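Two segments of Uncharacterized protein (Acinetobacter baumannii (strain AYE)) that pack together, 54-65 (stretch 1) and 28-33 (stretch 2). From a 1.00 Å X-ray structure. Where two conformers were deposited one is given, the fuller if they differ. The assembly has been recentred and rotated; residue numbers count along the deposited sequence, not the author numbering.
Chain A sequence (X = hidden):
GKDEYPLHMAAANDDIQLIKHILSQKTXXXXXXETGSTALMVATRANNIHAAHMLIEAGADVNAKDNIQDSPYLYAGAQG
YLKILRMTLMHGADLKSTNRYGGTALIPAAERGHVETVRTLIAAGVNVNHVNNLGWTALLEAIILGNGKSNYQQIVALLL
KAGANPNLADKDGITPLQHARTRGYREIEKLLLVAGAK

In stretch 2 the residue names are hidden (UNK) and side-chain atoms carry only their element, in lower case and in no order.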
HETATM    1  N   MSE A  54      18.231   6.069  -2.906  1.00  7.87           N
HETATM    2  CA  MSE A  54      19.279   6.898  -2.320  0.80  8.44           C
HETATM    3  C   MSE A  54      18.783   7.565  -1.047  1.00  7.35           C
HETATM    4  O   MSE A  54      19.486   7.620  -0.043  1.00  8.62           O
HETATM    5  CB  MSE A  54      19.761   7.904  -3.342  0.80  9.39           C
HETATM    6  CG  MSE A  54      20.897   8.753  -2.846  0.80 11.90           C
HETATM    7 SE   MSE A  54      21.632   9.911  -4.204  0.60 11.94          SE
HETATM    8  CE  MSE A  54      22.827   8.607  -4.910  0.80 15.99           C
ATOM      9  N   LEU A  55      17.565   8.063  -1.077  1.00  6.61           N
ATOM     10  CA  LEU A  55      16.998   8.769   0.102  1.00  6.55           C
ATOM     11  C   LEU A  55      16.757   7.823   1.280  1.00  6.64           C
ATOM     12  O   LEU A  55      17.062   8.133   2.414  1.00  7.40           O
ATOM     13  CB  LEU A  55      15.725   9.518  -0.287  1.00  6.15           C
ATOM     14  CG  LEU A  55      15.955  10.707  -1.253  1.00  6.43           C
ATOM     15  CD1 LEU A  55      14.615  11.114  -1.872  1.00  7.22           C
ATOM     16  CD2 LEU A  55      16.652  11.878  -0.578  1.00  7.87           C
ATOM     17  N   ILE A  56      16.219   6.644   0.955  1.00  6.65           N
ATOM     18  CA  ILE A  56      16.012   5.598   1.964  1.00  7.08           C
ATOM     19  C   ILE A  56      17.336   5.119   2.550  1.00  7.24           C
ATOM     20  O   ILE A  56      17.410   5.005   3.789  1.00  8.28           O
ATOM     21  CB  ILE A  56      15.167   4.432   1.408  1.00  7.29           C
ATOM     22  CG1 ILE A  56      13.754   4.901   1.145  1.00  7.26           C
ATOM     23  CG2 ILE A  56      15.142   3.264   2.350  1.00  8.54           C
ATOM     24  CD1 ILE A  56      12.905   3.961   0.311  1.00  8.83           C
ATOM     25  N   GLU A  57      18.336   4.886   1.734  1.00  8.69           N
ATOM     26  CA  GLU A  57      19.615   4.443   2.273  1.00 10.03           C
ATOM     27  C   GLU A  57      20.244   5.508   3.204  1.00 10.43           C
ATOM     28  O   GLU A  57      20.948   5.181   4.157  1.00 13.06           O
ATOM     29  CB  GLU A  57      20.546   4.045   1.142  1.00 12.25           C
ATOM     30  CG  GLU A  57      20.189   2.728   0.485  1.00 16.84           C
ATOM     31  CD  GLU A  57      20.204   1.494   1.395  1.00 22.52           C
ATOM     32  OE1 GLU A  57      21.128   1.318   2.265  1.00 29.30           O
ATOM     33  OE2 GLU A  57      19.271   0.671   1.197  1.00 26.95           O
ATOM     34  N   ALA A  58      19.950   6.784   2.926  1.00 10.15           N
ATOM     35  CA  ALA A  58      20.472   7.880   3.709  1.00 10.59           C
ATOM     36  C   ALA A  58      19.596   8.188   4.951  1.00 10.36           C
ATOM     37  O   ALA A  58      19.878   9.095   5.666  1.00 14.51           O
ATOM     38  CB  ALA A  58      20.651   9.074   2.836  1.00 11.49           C
ATOM     39  N   GLY A  59      18.527   7.431   5.159  1.00  8.05           N
ATOM     40  CA  GLY A  59      17.741   7.494   6.366  1.00  8.19           C
ATOM     41  C   GLY A  59      16.406   8.205   6.325  1.00  7.66           C
ATOM     42  O   GLY A  59      15.794   8.454   7.378  1.00  8.18           O
ATOM     43  N   ALA A  60      15.937   8.534   5.118  1.00  6.64           N
ATOM     44  CA  ALA A  60      14.619   9.170   5.013  1.00  6.16           C
ATOM     45  C   ALA A  60      13.560   8.253   5.652  1.00  6.45           C
ATOM     46  O   ALA A  60      13.565   7.010   5.505  1.00  8.07           O
ATOM     47  CB  ALA A  60      14.270   9.412   3.573  1.00  6.60           C
ATOM     48  N   ASP A  61      12.599   8.862   6.351  1.00  5.49           N
ATOM     49  CA  ASP A  61      11.565   8.129   7.063  1.00  5.46           C
ATOM     50  C   ASP A  61      10.464   7.706   6.114  1.00  5.14           C
ATOM     51  O   ASP A  61       9.700   8.498   5.538  1.00  5.46           O
ATOM     52  CB  ASP A  61      11.029   8.997   8.168  1.00  6.71           C
ATOM     53  CG  ASP A  61      10.069   8.326   9.100  1.00  7.79           C
ATOM     54  OD1 ASP A  61       9.607   7.214   8.800  1.00  7.79           O
ATOM     55  OD2 ASP A  61       9.746   8.975  10.143  1.00 12.38           O
ATOM     56  N   VAL A  62      10.342   6.406   5.920  1.00  4.77           N
ATOM     57  CA  VAL A  62       9.342   5.828   5.054  1.00  4.93           C
ATOM     58  C   VAL A  62       7.917   5.925   5.566  1.00  4.53           C
ATOM     59  O   VAL A  62       6.970   5.631   4.823  1.00  4.98           O
ATOM     60  CB  VAL A  62       9.671   4.351   4.672  1.00  4.95           C
ATOM     61  CG1 VAL A  62      11.060   4.250   4.085  1.00  5.66           C
ATOM     62  CG2 VAL A  62       9.466   3.413   5.849  1.00  5.57           C
ATOM     63  N   ASN A  63       7.778   6.346   6.814  1.00  4.68           N
ATOM     64  CA  ASN A  63       6.487   6.560   7.458  1.00  4.96           C
ATOM     65  C   ASN A  63       6.124   8.010   7.644  1.00  4.87           C
ATOM     66  O   ASN A  63       5.068   8.296   8.185  1.00  5.50           O
ATOM     67  CB  ASN A  63       6.478   5.877   8.826  1.00  5.50           C
ATOM     68  CG  ASN A  63       6.775   4.387   8.680  1.00  5.29           C
ATOM     69  OD1 ASN A  63       6.062   3.686   7.952  1.00  6.03           O
ATOM     70  ND2 ASN A  63       7.768   3.887   9.410  1.00  6.83           N
ATOM     71  N   ALA A  64       6.970   8.947   7.234  1.00  5.48           N
ATOM     72  CA  ALA A  64       6.589  10.348   7.335  1.00  5.78           C
ATOM     73  C   ALA A  64       5.353  10.565   6.462  1.00  5.36           C
ATOM     74  O   ALA A  64       5.288  10.019   5.372  1.00  6.03           O
ATOM     75  CB  ALA A  64       7.737  11.251   6.876  1.00  6.84           C
ATOM     76  N   LYS A  65       4.423  11.364   6.939  1.00  5.01           N
ATOM     77  CA  LYS A  65       3.176  11.629   6.245  1.00  5.35           C
ATOM     78  C   LYS A  65       3.107  13.016   5.597  1.00  4.69           C
ATOM     79  O   LYS A  65       3.690  13.948   6.088  1.00  6.87           O
ATOM     80  CB  LYS A  65       1.948  11.385   7.135  1.00  6.16           C
ATOM     81  CG  LYS A  65       1.597   9.884   7.287  1.00  7.23           C
ATOM     82  CD  LYS A  65       0.386   9.655   8.124  1.00  7.32           C
ATOM     83  CE  LYS A  65      -0.133   8.193   8.012  1.00  6.59           C
ATOM     84  NZ  LYS A  65      -1.260   8.038   8.975  1.00  7.09           N
ATOM     85  N   UNK A  28      18.829  18.122   7.084  1.00 10.50           N
ATOM     86  CA  UNK A  28      17.824  17.141   7.398  1.00  7.94           C
ATOM     87  C   UNK A  28      17.223  16.547   6.145  1.00  7.30           C
ATOM     88  O   UNK A  28      16.640  17.261   5.327  1.00  8.36           O
ATOM     89  c   UNK A  28      15.841  16.996   9.021  1.00 14.50           C
ATOM     90  c   UNK A  28      16.742  17.809   8.172  1.00 10.61           C
ATOM     91  c   UNK A  28      14.735  17.868   9.449  1.00 17.74           C
ATOM     92  c   UNK A  28      16.649  16.398  10.237  1.00 15.64           C
ATOM     93  N   UNK A  29      17.321  15.240   5.992  1.00  7.46           N
ATOM     94  CA  UNK A  29      16.846  14.577   4.791  1.00  7.21           C
ATOM     95  C   UNK A  29      15.349  14.714   4.575  1.00  6.63           C
ATOM     96  O   UNK A  29      14.895  14.699   3.448  1.00  7.21           O
ATOM     97  c   UNK A  29      17.240  12.614   3.247  1.00 10.50           C
ATOM     98  c   UNK A  29      17.337  13.152   4.713  1.00  8.86           C
ATOM     99  c   UNK A  29      18.030  11.392   3.035  1.00 11.05           C
ATOM    100  c   UNK A  29      16.678  12.308   5.694  1.00 10.50           C
ATOM    101  N   UNK A  30      14.601  14.791   5.679  1.00  6.55           N
ATOM    102  CA  UNK A  30      13.168  14.902   5.651  1.00  6.79           C
ATOM    103  C   UNK A  30      12.664  16.313   5.837  1.00  5.82           C
ATOM    104  O   UNK A  30      11.508  16.533   6.207  1.00  5.72           O
ATOM    105  o   UNK A  30      12.563  11.603   7.088  1.00  9.02           O
ATOM    106  o   UNK A  30      12.526  12.236   4.974  1.00  7.04           O
ATOM    107  c   UNK A  30      12.517  13.938   6.644  1.00  6.69           C
ATOM    108  c   UNK A  30      12.569  12.498   6.167  1.00  7.66           C
ATOM    109  N   UNK A  31      13.480  17.325   5.483  1.00  5.61           N
ATOM    110  CA  UNK A  31      12.972  18.690   5.396  1.00  5.66           C
ATOM    111  C   UNK A  31      11.686  18.746   4.577  1.00  5.11           C
ATOM    112  O   UNK A  31      11.597  18.112   3.519  1.00  6.06           O
ATOM    113  c   UNK A  31      14.027  19.584   4.724  1.00  7.33           C
ATOM    114  N   UNK A  32      10.700  19.491   5.033  1.00  4.81           N
ATOM    115  CA  UNK A  32       9.440  19.619   4.308  1.00  5.32           C
ATOM    116  C   UNK A  32       9.492  20.782   3.339  1.00  5.02           C
ATOM    117  O   UNK A  32      10.058  21.826   3.644  1.00  5.68           O
ATOM    118  c   UNK A  32       8.182  18.728   6.355  1.00  5.57           C
ATOM    119  c   UNK A  32       8.255  17.295   5.832  1.00  5.56           C
ATOM    120  c   UNK A  32       8.258  19.770   5.251  1.00  5.30           C
ATOM    121  n   UNK A  32       7.048  14.791   8.223  1.00  7.00           N
ATOM    122  n   UNK A  32       5.974  15.605   6.413  1.00  5.83           N
ATOM    123  n   UNK A  32       8.110  16.339   6.890  1.00  5.52           N
ATOM    124  c   UNK A  32       7.046  15.593   7.183  1.00  5.58           C
ATOM    125  N   UNK A  33       8.839  20.589   2.188  1.00  5.48           N
ATOM    126  CA  UNK A  33       8.690  21.707   1.224  1.00  5.87           C
ATOM    127  C   UNK A  33       7.508  22.566   1.656  1.00  5.38           C
ATOM    128  O   UNK A  33       6.958  22.454   2.778  1.00  5.67           O
ATOM    129  o   UNK A  33       6.426  20.394   0.282  1.00  6.97           O
ATOM    130  o   UNK A  33       7.380  19.730  -1.594  1.00  9.25           O
ATOM    131  c   UNK A  33       8.622  21.180  -0.196  1.00  6.51           C
ATOM    132  c   UNK A  33       7.387  20.348  -0.528  1.00  6.47           C
TER
HETATM  133  O   HOH W   1      10.298  10.788   4.039  1.00  6.84           O
HETATM  134  O   HOH W   2      14.665  10.743   8.628  1.00 16.27           O

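Position 28 carries four side-chain carbons, forked at the second, and none comes within 8 Å of stretch 1. That branching is leucine. Leu 28 contributes through its backbone: its O accepts from the N of position 31 at 3.2 Å, closing a type I beta turn that sets the two positions between them against stretch 1.

Position 29 also has four carbons, but the fork is at the first, and one arm is two carbons long. The CA-to-CB bond points toward stretch 1, and the long arm ends 3.5 Å from Ala 58 CB and 3.9 Å from Leu 55 CD2. A beta-branched chain with unequal arms is isoleucine. With chi1 and chi2 both t, Ile 29 extends CD1 to the end of the helix, while its CG2 lies 3.8 Å from Ala 60 CA.

Position 30 has two carbons, the second carrying two oxygens; one of these oxygens lies 2.8 Å from Asp 61 N. This short carboxylate is aspartate. Asp 30 OD2 accepts a hydrogen bond from that N. Two waters extend the link. Water 1 donates to Asp 30 OD1 and to Asp 61 O, both at 2.8 Å; water 2 donates to Asp 30 OD2 at 2.7 Å and to Gly 59 O at 2.8 Å.

Position 31 has a single side-chain carbon and is alanine. Ala 31 makes no contact with stretch 1; it ends the turn.

Position 32 shows three carbons, a nitrogen, then a carbon bearing two more nitrogens. Its CB points sideways, yet the end comes nearer: one terminal nitrogen lies 2.8 Å from Lys 65 O and the other 3.8 Å from Ala 64 CB. This guanidinium is that of arginine. Arg 32 NH1 donates to Lys 65 O, which sits at the guanidinium edge, near its plane.

Position 33 has two carbons, the second with two oxygens, again aspartate. Asp 33 stays out of reach of stretch 1.

The contact reads as one apolar plug beside two polar ties. Ile 29 has the largest covered area, 97 Å² of the 357 Å² buried in all, and it meets a helix end that turns at Gly 59, whose positive phi belongs to a Schellman motif and would jam a CB against the preceding carbonyl. Asp 30 and Arg 32, in the turn and just after it, satisfy backbone groups of the following loop. The rule is economical: the polar ties read the loop's main chain, while Ile 29 packs against side chains at the helix end.

Stretch 2 (28-33) LIDARD
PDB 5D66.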